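Local structure of pyruvate kinase (Pyrobaculum aerophilum, 3QTG) at residues A[84-89]-A[115-120]; A[121-126]-A[149-154]; A[131-136]-A[166-171]; A[88-93]-A[107-112]. The protein catalyses the pyruvate kinase step of glycolysis, transferring phosphate from phosphoenolpyruvate to ADP to give pyruvate and ATP with the help of a divalent metal cation. All blocks are in the same frame, centred on the assembly; numbering follows the deposited sequence.

Contact 1 of 4, residues A[84-89]-A[115-120]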
# COMPACT_ATOMS: atom_id res chain seq x y z
N PRO A 84 30.42 35.32 -10.11
CA PRO A 84 30.46 36.65 -10.73
C PRO A 84 29.54 37.64 -10.00
O PRO A 84 28.67 37.25 -9.21
CB PRO A 84 30.00 36.39 -12.17
CG PRO A 84 29.17 35.12 -12.10
CD PRO A 84 29.65 34.33 -10.88
N SER A 85 29.76 38.93 -10.21
CA SER A 85 28.93 39.93 -9.60
C SER A 85 28.94 41.09 -10.54
O SER A 85 29.88 41.22 -11.35
CB SER A 85 29.52 40.36 -8.26
OG SER A 85 30.82 40.89 -8.45
N ILE A 86 27.91 41.93 -10.44
CA ILE A 86 27.91 43.20 -11.13
C ILE A 86 28.01 44.28 -10.06
O ILE A 86 27.22 44.30 -9.12
CB ILE A 86 26.64 43.39 -12.02
CG1 ILE A 86 26.66 42.38 -13.17
CG2 ILE A 86 26.57 44.84 -12.54
CD1 ILE A 86 25.49 42.51 -14.17
N ARG A 87 29.01 45.16 -10.20
CA ARG A 87 29.25 46.18 -9.19
C ARG A 87 29.25 47.57 -9.79
O ARG A 87 29.58 47.74 -10.96
CB ARG A 87 30.57 45.91 -8.48
CG ARG A 87 30.49 44.65 -7.63
CD ARG A 87 31.84 44.14 -7.16
NE ARG A 87 31.61 42.93 -6.36
CZ ARG A 87 31.30 42.93 -5.06
NH1 ARG A 87 31.22 44.07 -4.37
NH2 ARG A 87 31.09 41.78 -4.44
N VAL A 88 28.87 48.56 -8.99
CA VAL A 88 28.94 49.95 -9.40
C VAL A 88 30.40 50.21 -9.80
O VAL A 88 31.33 49.72 -9.14
CB VAL A 88 28.50 50.90 -8.26
CG1 VAL A 88 28.65 52.36 -8.66
CG2 VAL A 88 27.06 50.60 -7.80
N GLY A 89 30.60 50.96 -10.88
CA GLY A 89 31.94 51.33 -11.33
C GLY A 89 32.48 52.51 -10.56
O GLY A 89 31.96 52.90 -9.51
N ILE A 115 24.83 56.63 -12.17
CA ILE A 115 25.46 55.44 -11.57
C ILE A 115 26.07 54.61 -12.69
O ILE A 115 25.35 54.17 -13.61
CB ILE A 115 24.46 54.54 -10.77
CG1 ILE A 115 23.53 55.33 -9.85
CG2 ILE A 115 25.20 53.42 -10.02
CD1 ILE A 115 24.21 56.43 -9.03
N PRO A 116 27.39 54.37 -12.63
CA PRO A 116 28.01 53.58 -13.66
C PRO A 116 27.93 52.06 -13.39
O PRO A 116 28.29 51.58 -12.31
CB PRO A 116 29.45 54.09 -13.66
CG PRO A 116 29.70 54.49 -12.24
CD PRO A 116 28.38 54.84 -11.63
N VAL A 117 27.45 51.31 -14.38
CA VAL A 117 27.37 49.86 -14.26
C VAL A 117 28.13 49.24 -15.44
O VAL A 117 27.65 49.28 -16.57
CB VAL A 117 25.91 49.36 -14.23
CG1 VAL A 117 25.87 47.87 -13.93
CG2 VAL A 117 25.10 50.11 -13.18
N PRO A 118 29.36 48.71 -15.18
CA PRO A 118 30.21 48.22 -16.26
C PRO A 118 29.89 46.82 -16.79
O PRO A 118 30.79 46.05 -17.11
CB PRO A 118 31.61 48.27 -15.64
CG PRO A 118 31.40 47.98 -14.24
CD PRO A 118 30.05 48.62 -13.88
N ASN A 119 28.62 46.48 -16.92
CA ASN A 119 28.27 45.16 -17.44
C ASN A 119 26.97 45.19 -18.21
O ASN A 119 25.92 45.50 -17.62
CB ASN A 119 28.23 44.12 -16.32
CG ASN A 119 28.52 42.73 -16.84
OD1 ASN A 119 28.06 42.37 -17.92
ND2 ASN A 119 29.32 41.96 -16.09
N LYS A 120 27.03 44.88 -19.50
CA LYS A 120 25.83 44.91 -20.35
C LYS A 120 24.75 43.93 -19.88
O LYS A 120 23.57 44.17 -20.10
CB LYS A 120 26.14 44.66 -21.83
CG LYS A 120 25.06 45.29 -22.79
CD LYS A 120 25.14 44.65 -24.18
CE LYS A 120 23.96 45.06 -25.10
NZ LYS A 120 24.26 46.29 -25.91
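Ile86 and Val88 meet Val117 and Ile115 where the chain leaves the third strand of the TIM barrel and enters the small B domain of pyruvate kinase. Ile86 has CG1 beside its backbone N (chi1 -65°), which leaves CG2 anti to that N, and this methyl lies only 3.4 Å from Val117 CG1, tighter than usual for two carbons. The Ile86 and Asn119 side chains cross at about a right angle, CD1 of Ile86 3.8 Å from Asn119 CB. An alanine in place of Ile86 would probably leave Val117 CG1 and the CB of Asn119 without these apolar mates and open a gap between the two segments. Further on, Val88 CG1 touches Ile115 CG2 at 3.9 Å and also reaches the ring of Pro116. The one hydrogen bond across runs from Gly89 N to Pro116 O, 2.8 Å long and nearly straight at the hydrogen, the donor standing above the carbonyl plane. Arg87, which probably binds ATP as in related pyruvate kinases, starts away from strand 115-117, with NE bonded to Ser85 OG and NH1 to Gly164 O. Strand 101-106 flanks Ile115 and Val117, Ile161 meets Val88, and Phe122 of helix 120-125 packs on Ile86 and Val117.

Contact 2 of 4, residues A[121-126]-A[149-154]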
# COMPACT_ATOMS: atom_id res chain seq x y z
N ALA A 121 25.16 42.83 -19.26
CA ALA A 121 24.22 41.83 -18.74
C ALA A 121 23.20 42.45 -17.76
O ALA A 121 22.07 41.96 -17.68
CB ALA A 121 24.95 40.66 -18.10
N PHE A 122 23.59 43.51 -17.05
CA PHE A 122 22.66 44.26 -16.19
C PHE A 122 21.56 44.86 -17.07
O PHE A 122 20.36 44.74 -16.77
CB PHE A 122 23.37 45.37 -15.40
CG PHE A 122 22.43 46.23 -14.56
CD1 PHE A 122 21.89 45.74 -13.36
CD2 PHE A 122 22.08 47.51 -14.97
CE1 PHE A 122 21.02 46.52 -12.59
CE2 PHE A 122 21.22 48.31 -14.22
CZ PHE A 122 20.68 47.81 -13.01
N PHE A 123 21.96 45.48 -18.16
CA PHE A 123 20.99 46.15 -19.04
C PHE A 123 20.11 45.15 -19.79
O PHE A 123 18.92 45.41 -19.96
CB PHE A 123 21.68 47.23 -19.90
CG PHE A 123 22.36 48.26 -19.06
CD1 PHE A 123 21.65 49.36 -18.59
CD2 PHE A 123 23.68 48.08 -18.64
CE1 PHE A 123 22.26 50.30 -17.74
CE2 PHE A 123 24.29 49.01 -17.79
CZ PHE A 123 23.58 50.12 -17.35
N SER A 124 20.66 44.00 -20.17
CA SER A 124 19.85 42.93 -20.78
C SER A 124 18.84 42.30 -19.83
O SER A 124 17.80 41.84 -20.28
CB SER A 124 20.74 41.84 -21.35
OG SER A 124 21.65 42.40 -22.27
N ALA A 125 19.12 42.29 -18.53
CA ALA A 125 18.25 41.65 -17.53
C ALA A 125 17.07 42.53 -17.06
O ALA A 125 16.05 42.01 -16.59
CB ALA A 125 19.07 41.19 -16.33
N VAL A 126 17.22 43.85 -17.17
CA VAL A 126 16.27 44.80 -16.59
C VAL A 126 15.13 45.20 -17.54
O VAL A 126 15.37 45.55 -18.71
CB VAL A 126 16.99 46.09 -16.03
CG1 VAL A 126 15.98 47.17 -15.63
CG2 VAL A 126 17.89 45.75 -14.84
N ASP A 149 21.62 51.71 -23.60
CA ASP A 149 22.51 51.23 -22.53
C ASP A 149 22.27 52.07 -21.27
O ASP A 149 23.21 52.59 -20.67
CB ASP A 149 23.96 51.31 -23.02
CG ASP A 149 24.27 50.29 -24.11
OD1 ASP A 149 23.87 49.10 -23.99
OD2 ASP A 149 24.94 50.67 -25.10
N TRP A 150 21.00 52.23 -20.91
CA TRP A 150 20.65 53.04 -19.74
C TRP A 150 19.30 52.65 -19.12
O TRP A 150 18.46 52.03 -19.76
CB TRP A 150 20.71 54.54 -20.06
CG TRP A 150 19.70 54.99 -21.04
CD1 TRP A 150 19.88 55.16 -22.39
CD2 TRP A 150 18.33 55.36 -20.78
NE1 TRP A 150 18.71 55.60 -22.98
CE2 TRP A 150 17.75 55.73 -22.02
CE3 TRP A 150 17.55 55.41 -19.61
CZ2 TRP A 150 16.41 56.14 -22.12
CZ3 TRP A 150 16.24 55.81 -19.71
CH2 TRP A 150 15.67 56.19 -20.96
N ILE A 151 19.12 53.08 -17.88
CA ILE A 151 17.96 52.77 -17.07
C ILE A 151 17.66 53.98 -16.18
O ILE A 151 18.58 54.63 -15.69
CB ILE A 151 18.25 51.47 -16.24
CG1 ILE A 151 17.74 50.25 -16.99
CG2 ILE A 151 17.69 51.53 -14.81
CD1 ILE A 151 18.80 49.14 -17.04
N GLU A 152 16.39 54.28 -15.98
CA GLU A 152 15.96 55.16 -14.92
C GLU A 152 15.15 54.36 -13.89
O GLU A 152 14.36 53.49 -14.25
CB GLU A 152 15.14 56.32 -15.49
CG GLU A 152 15.99 57.31 -16.35
CD GLU A 152 15.14 58.32 -17.10
OE1 GLU A 152 13.92 58.07 -17.32
OE2 GLU A 152 15.68 59.39 -17.47
N ALA A 153 15.34 54.69 -12.61
CA ALA A 153 14.64 54.01 -11.53
C ALA A 153 14.37 54.95 -10.36
O ALA A 153 15.15 55.85 -10.08
CB ALA A 153 15.44 52.79 -11.08
N VAL A 154 13.25 54.77 -9.67
CA VAL A 154 12.88 55.65 -8.57
C VAL A 154 13.28 55.00 -7.27
O VAL A 154 12.89 53.85 -7.00
CB VAL A 154 11.34 55.95 -8.56
CG1 VAL A 154 10.91 56.68 -7.27
CG2 VAL A 154 10.93 56.77 -9.77
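Helix 121-125 crosses strand 150-154 at 59° with the axes 9.1 Å apart, and the closest pair of CA atoms, 6.3 Å, belongs to Phe123 and Asp149. The contact converges on one methyl, Ile151 CD1, which projects from the strand into the angle between Phe122, Phe123 and Val126. Phe123 CD1 lies 3.3 Å from Ile151 CD1, a close approach made obliquely to the ring. Val126 CB comes within 3.7 Å of the same methyl, while Phe122 CE2 reaches it at 3.8 Å. Ile151 has a chi2 of 132°, away from a staggered value, which suggests that CD1 is turned by the fit between these groups. The two phenyl rings also pack on each other: Phe122 CD2 stands over the centre of one face of Phe123, 3.7 Å above it, and Phe123 CE1 lies at the edge of the Phe122 ring, in its plane. The opposite face of Phe123 takes Asp149 O, 3.8 Å above the ring and offset toward its rim. Val126 CG2 rests over a face of Phe122, again near the rim. Behind the strand, Trp150 points away from the helix and makes a cation-pi contact with Lys103; on the helix side, Phe122 reaches on to Ile167 and Val169 of strand 167-169. Between these two segments the contact is apolar and aromatic, so fit probably matters more than bond direction; polar ties such as Ala125 O to Lys172 NZ lie beside it.

Contact 3 of 4, residues A[131-136]-A[166-171]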
# COMPACT_ATOMS: atom_id res chain seq x y z
N VAL A 131 12.70 45.66 -9.87
CA VAL A 131 13.26 46.31 -8.69
C VAL A 131 14.76 45.99 -8.57
O VAL A 131 15.18 44.82 -8.60
CB VAL A 131 12.53 45.88 -7.40
CG1 VAL A 131 13.17 46.50 -6.16
CG2 VAL A 131 10.99 46.20 -7.51
N ILE A 132 15.56 47.05 -8.46
CA ILE A 132 16.99 46.96 -8.38
C ILE A 132 17.40 47.00 -6.91
O ILE A 132 16.91 47.84 -6.17
CB ILE A 132 17.64 48.12 -9.16
CG1 ILE A 132 17.42 47.93 -10.67
CG2 ILE A 132 19.13 48.26 -8.83
CD1 ILE A 132 17.59 49.21 -11.41
N LEU A 133 18.29 46.11 -6.50
CA LEU A 133 18.67 45.99 -5.10
C LEU A 133 20.13 46.31 -4.86
O LEU A 133 21.01 45.71 -5.46
CB LEU A 133 18.39 44.57 -4.57
CG LEU A 133 16.97 44.02 -4.73
CD1 LEU A 133 16.97 42.51 -4.39
CD2 LEU A 133 16.03 44.82 -3.81
N MET A 134 20.36 47.22 -3.94
CA MET A 134 21.68 47.67 -3.61
C MET A 134 21.76 47.70 -2.11
O MET A 134 20.74 47.75 -1.43
CB MET A 134 21.88 49.08 -4.16
CG MET A 134 21.46 49.21 -5.62
SD MET A 134 22.64 50.13 -6.58
CE MET A 134 21.69 51.59 -6.87
N LEU A 135 22.98 47.69 -1.58
CA LEU A 135 23.18 47.76 -0.15
C LEU A 135 22.53 46.52 0.49
O LEU A 135 21.77 46.62 1.45
CB LEU A 135 22.61 49.09 0.40
CG LEU A 135 23.44 50.39 0.25
CD1 LEU A 135 24.39 50.42 -0.95
CD2 LEU A 135 22.57 51.66 0.28
N ASP A 136 22.81 45.36 -0.11
CA ASP A 136 22.29 44.05 0.34
C ASP A 136 20.74 43.87 0.28
O ASP A 136 20.21 42.87 0.76
CB ASP A 136 22.84 43.70 1.75
CG ASP A 136 24.19 42.98 1.69
OD1 ASP A 136 24.25 41.79 2.07
OD2 ASP A 136 25.18 43.60 1.26
N ALA A 166 27.80 45.92 -4.92
CA ALA A 166 27.07 44.97 -5.75
C ALA A 166 25.60 45.34 -6.06
O ALA A 166 24.94 46.03 -5.28
CB ALA A 166 27.13 43.58 -5.10
N ILE A 167 25.11 44.87 -7.20
CA ILE A 167 23.78 45.25 -7.70
C ILE A 167 23.10 43.98 -8.15
O ILE A 167 23.67 43.18 -8.90
CB ILE A 167 23.84 46.24 -8.90
CG1 ILE A 167 24.79 47.41 -8.64
CG2 ILE A 167 22.47 46.80 -9.26
CD1 ILE A 167 25.19 48.15 -9.95
N VAL A 168 21.88 43.78 -7.66
CA VAL A 168 21.09 42.60 -7.98
C VAL A 168 19.72 43.07 -8.48
O VAL A 168 19.24 44.10 -8.04
CB VAL A 168 20.99 41.67 -6.73
CG1 VAL A 168 19.93 40.56 -6.92
CG2 VAL A 168 22.38 41.07 -6.42
N VAL A 169 19.13 42.36 -9.44
CA VAL A 169 17.79 42.67 -9.91
C VAL A 169 16.86 41.61 -9.31
O VAL A 169 16.99 40.42 -9.61
CB VAL A 169 17.71 42.70 -11.47
CG1 VAL A 169 16.31 43.13 -11.95
CG2 VAL A 169 18.77 43.66 -12.08
N GLU A 170 15.95 42.04 -8.43
CA GLU A 170 14.98 41.17 -7.76
C GLU A 170 14.27 40.23 -8.73
O GLU A 170 13.56 40.68 -9.63
CB GLU A 170 13.96 42.03 -7.03
CG GLU A 170 12.98 41.28 -6.13
CD GLU A 170 12.05 42.24 -5.42
OE1 GLU A 170 11.15 42.78 -6.11
OE2 GLU A 170 12.23 42.47 -4.21
N GLY A 171 14.49 38.92 -8.57
CA GLY A 171 13.86 37.89 -9.41
C GLY A 171 14.41 37.71 -10.82
O GLY A 171 13.81 37.00 -11.62
O HOH W 1 12.04 42.81 -10.31
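Leu133 N donates to Val168 O at 2.7 Å, an almost straight bond entering nearly along the C=O axis. Val168 N donates in turn to Leu133 O at 3.1 Å, making these two an antiparallel hydrogen-bonded pair. One step along, Ile132 and Val169 form the non-hydrogen-bonded pair, and beyond them Glu170 N bonds to Val131 O at 2.9 Å. A water closes that end, accepting from Val131 N and donating to Glu170 O. On the face carrying Ile132, Ile167 and Val169, the CG2 methyls of Ile132 and Ile167 meet side by side at 3.7 Å. Met134 SD lies alongside Ile167 CG1, and Phe122 of helix 120-125 packs over this face. With CG anti to the backbone N (chi1 -172°) and the chain extended beyond it, the Glu170 side chain lies beside that of Val131, and OE1 is 3.6 Å from Val131 CB. Leu133 CD1 also reaches Glu170, 4.0 Å from its CB, the two side chains crossing at a slant. The carboxylate has its charged partner outside the pair, OE2 forming a salt bridge to Arg140 on strand 139-146. Backbone bonds thus fix the edge strand 167-169 in place, while Glu170 lends its aliphatic part to the packing and its charge to Arg140, which probably steadies the acid beside apolar neighbours.

Contact 4 of 4, residues A[88-93]-A[107-112]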
# COMPACT_ATOMS: atom_id res chain seq x y z
N VAL A 88 28.87 48.56 -8.99
CA VAL A 88 28.94 49.95 -9.40
C VAL A 88 30.40 50.21 -9.80
O VAL A 88 31.33 49.72 -9.14
CB VAL A 88 28.50 50.90 -8.26
CG1 VAL A 88 28.65 52.36 -8.66
CG2 VAL A 88 27.06 50.60 -7.80
N GLY A 89 30.60 50.96 -10.88
CA GLY A 89 31.94 51.33 -11.33
C GLY A 89 32.48 52.51 -10.56
O GLY A 89 31.96 52.90 -9.51
N SER A 90 33.54 53.12 -11.09
CA SER A 90 34.21 54.20 -10.39
C SER A 90 33.38 55.50 -10.36
O SER A 90 32.89 55.99 -11.39
CB SER A 90 35.62 54.42 -10.99
OG SER A 90 36.09 55.71 -10.62
N THR A 91 33.21 56.04 -9.16
CA THR A 91 32.40 57.24 -8.92
C THR A 91 32.66 57.71 -7.47
O THR A 91 32.94 56.90 -6.59
CB THR A 91 30.83 56.96 -9.16
OG1 THR A 91 30.08 58.19 -9.10
CG2 THR A 91 30.25 56.01 -8.16
N SER A 92 32.56 59.01 -7.25
CA SER A 92 32.42 59.55 -5.91
C SER A 92 31.05 59.10 -5.36
O SER A 92 30.14 58.80 -6.15
CB SER A 92 32.48 61.07 -5.97
OG SER A 92 31.52 61.56 -6.91
N PRO A 93 30.91 59.00 -4.02
CA PRO A 93 29.63 58.52 -3.47
C PRO A 93 28.45 59.31 -4.02
O PRO A 93 28.53 60.53 -4.16
CB PRO A 93 29.80 58.76 -1.96
CG PRO A 93 31.31 58.65 -1.74
CD PRO A 93 31.90 59.31 -2.96
N SER A 107 28.85 51.86 -18.19
CA SER A 107 30.07 52.63 -18.01
C SER A 107 30.84 52.10 -16.81
O SER A 107 30.24 51.66 -15.83
CB SER A 107 29.74 54.09 -17.73
OG SER A 107 30.92 54.83 -17.39
N ASP A 108 32.16 52.17 -16.88
CA ASP A 108 33.02 51.81 -15.76
C ASP A 108 33.43 53.05 -14.94
O ASP A 108 34.12 52.92 -13.94
CB ASP A 108 34.26 51.03 -16.25
CG ASP A 108 35.09 51.81 -17.25
OD1 ASP A 108 34.60 52.82 -17.79
OD2 ASP A 108 36.25 51.42 -17.50
N LYS A 109 32.99 54.23 -15.37
CA LYS A 109 33.34 55.49 -14.70
C LYS A 109 32.38 56.59 -15.08
O LYS A 109 32.19 56.88 -16.25
CB LYS A 109 34.80 55.92 -14.98
CG LYS A 109 35.12 57.28 -14.37
CD LYS A 109 36.45 57.30 -13.67
CE LYS A 109 36.63 58.63 -12.92
NZ LYS A 109 37.86 58.62 -12.11
N SER A 110 31.75 57.20 -14.07
CA SER A 110 30.82 58.30 -14.30
C SER A 110 31.49 59.66 -14.09
O SER A 110 32.61 59.74 -13.58
CB SER A 110 29.60 58.18 -13.39
OG SER A 110 29.85 58.82 -12.15
N ASP A 111 30.79 60.71 -14.50
CA ASP A 111 31.20 62.11 -14.29
C ASP A 111 30.48 62.68 -13.07
O ASP A 111 30.47 63.90 -12.86
CB ASP A 111 30.83 62.95 -15.52
CG ASP A 111 29.32 62.92 -15.82
OD1 ASP A 111 28.57 62.16 -15.15
OD2 ASP A 111 28.87 63.66 -16.72
N GLY A 112 29.85 61.81 -12.29
CA GLY A 112 29.09 62.25 -11.14
C GLY A 112 27.59 62.32 -11.35
O GLY A 112 26.84 62.24 -10.38
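Lys109 runs past Ser90 for most of its length. Its CB and CG pass Ser90 O, CG at 3.9 Å; the chain then bends at chi2 (135°), and CD comes 3.5 Å from Ser90 OG. CE follows the same hydroxyl, and NZ ends 3.7 Å from Ser90 OG. The backbones are bridged at Ser90 and Lys109: Ser90 N donates to Asp108 O at 2.9 Å, and Ser110 N donates to Ser90 O at 3.2 Å, the donor lying almost on the line of the Ser90 C=O bond. Lys109 CA adds a CA-H...O contact to the same Ser90 O. Next along, the hydroxyls of Thr91 and Ser110 bond to each other, OG1 to OG at 3.1 Å, and Ser110 OG also accepts from Gly112 N at 3.0 Å. An alanine at Ser110 would probably leave Thr91 OG1 without this partner and Gly112 N without its acceptor, freeing the turn to shift. Ser107 OG accepts from Lys109 N in the same manner. The two ST turns, at Ser107 and Ser110, shape the loop between strands 101-106 and 115-117, and a single beta bridge ties it to the incoming chain at the surface of the B domain.

Contacts 1 and 4 start from the same run of chain after the third barrel strand and share Val88 and Gly89. Contact 4 closes the shorter loop, around strands 94-96 and 101-106; contact 1 closes the longer one by bringing back strand 115-117. Both are complete before segment 121-126 opens contact 2. Contacts 2 and 3 then cross, since strand 131-134 starts before 149-154 has come back to the helix, and 166-171 closes last. Together they tie the entry loop and helix 120-125 to the six-stranded sheet of the B domain, with Phe122 shared between contacts 2 and 3. Ile86 O, in turn, probably bonds to Ile167 N, tying the entry loop to the edge strand of contact 3.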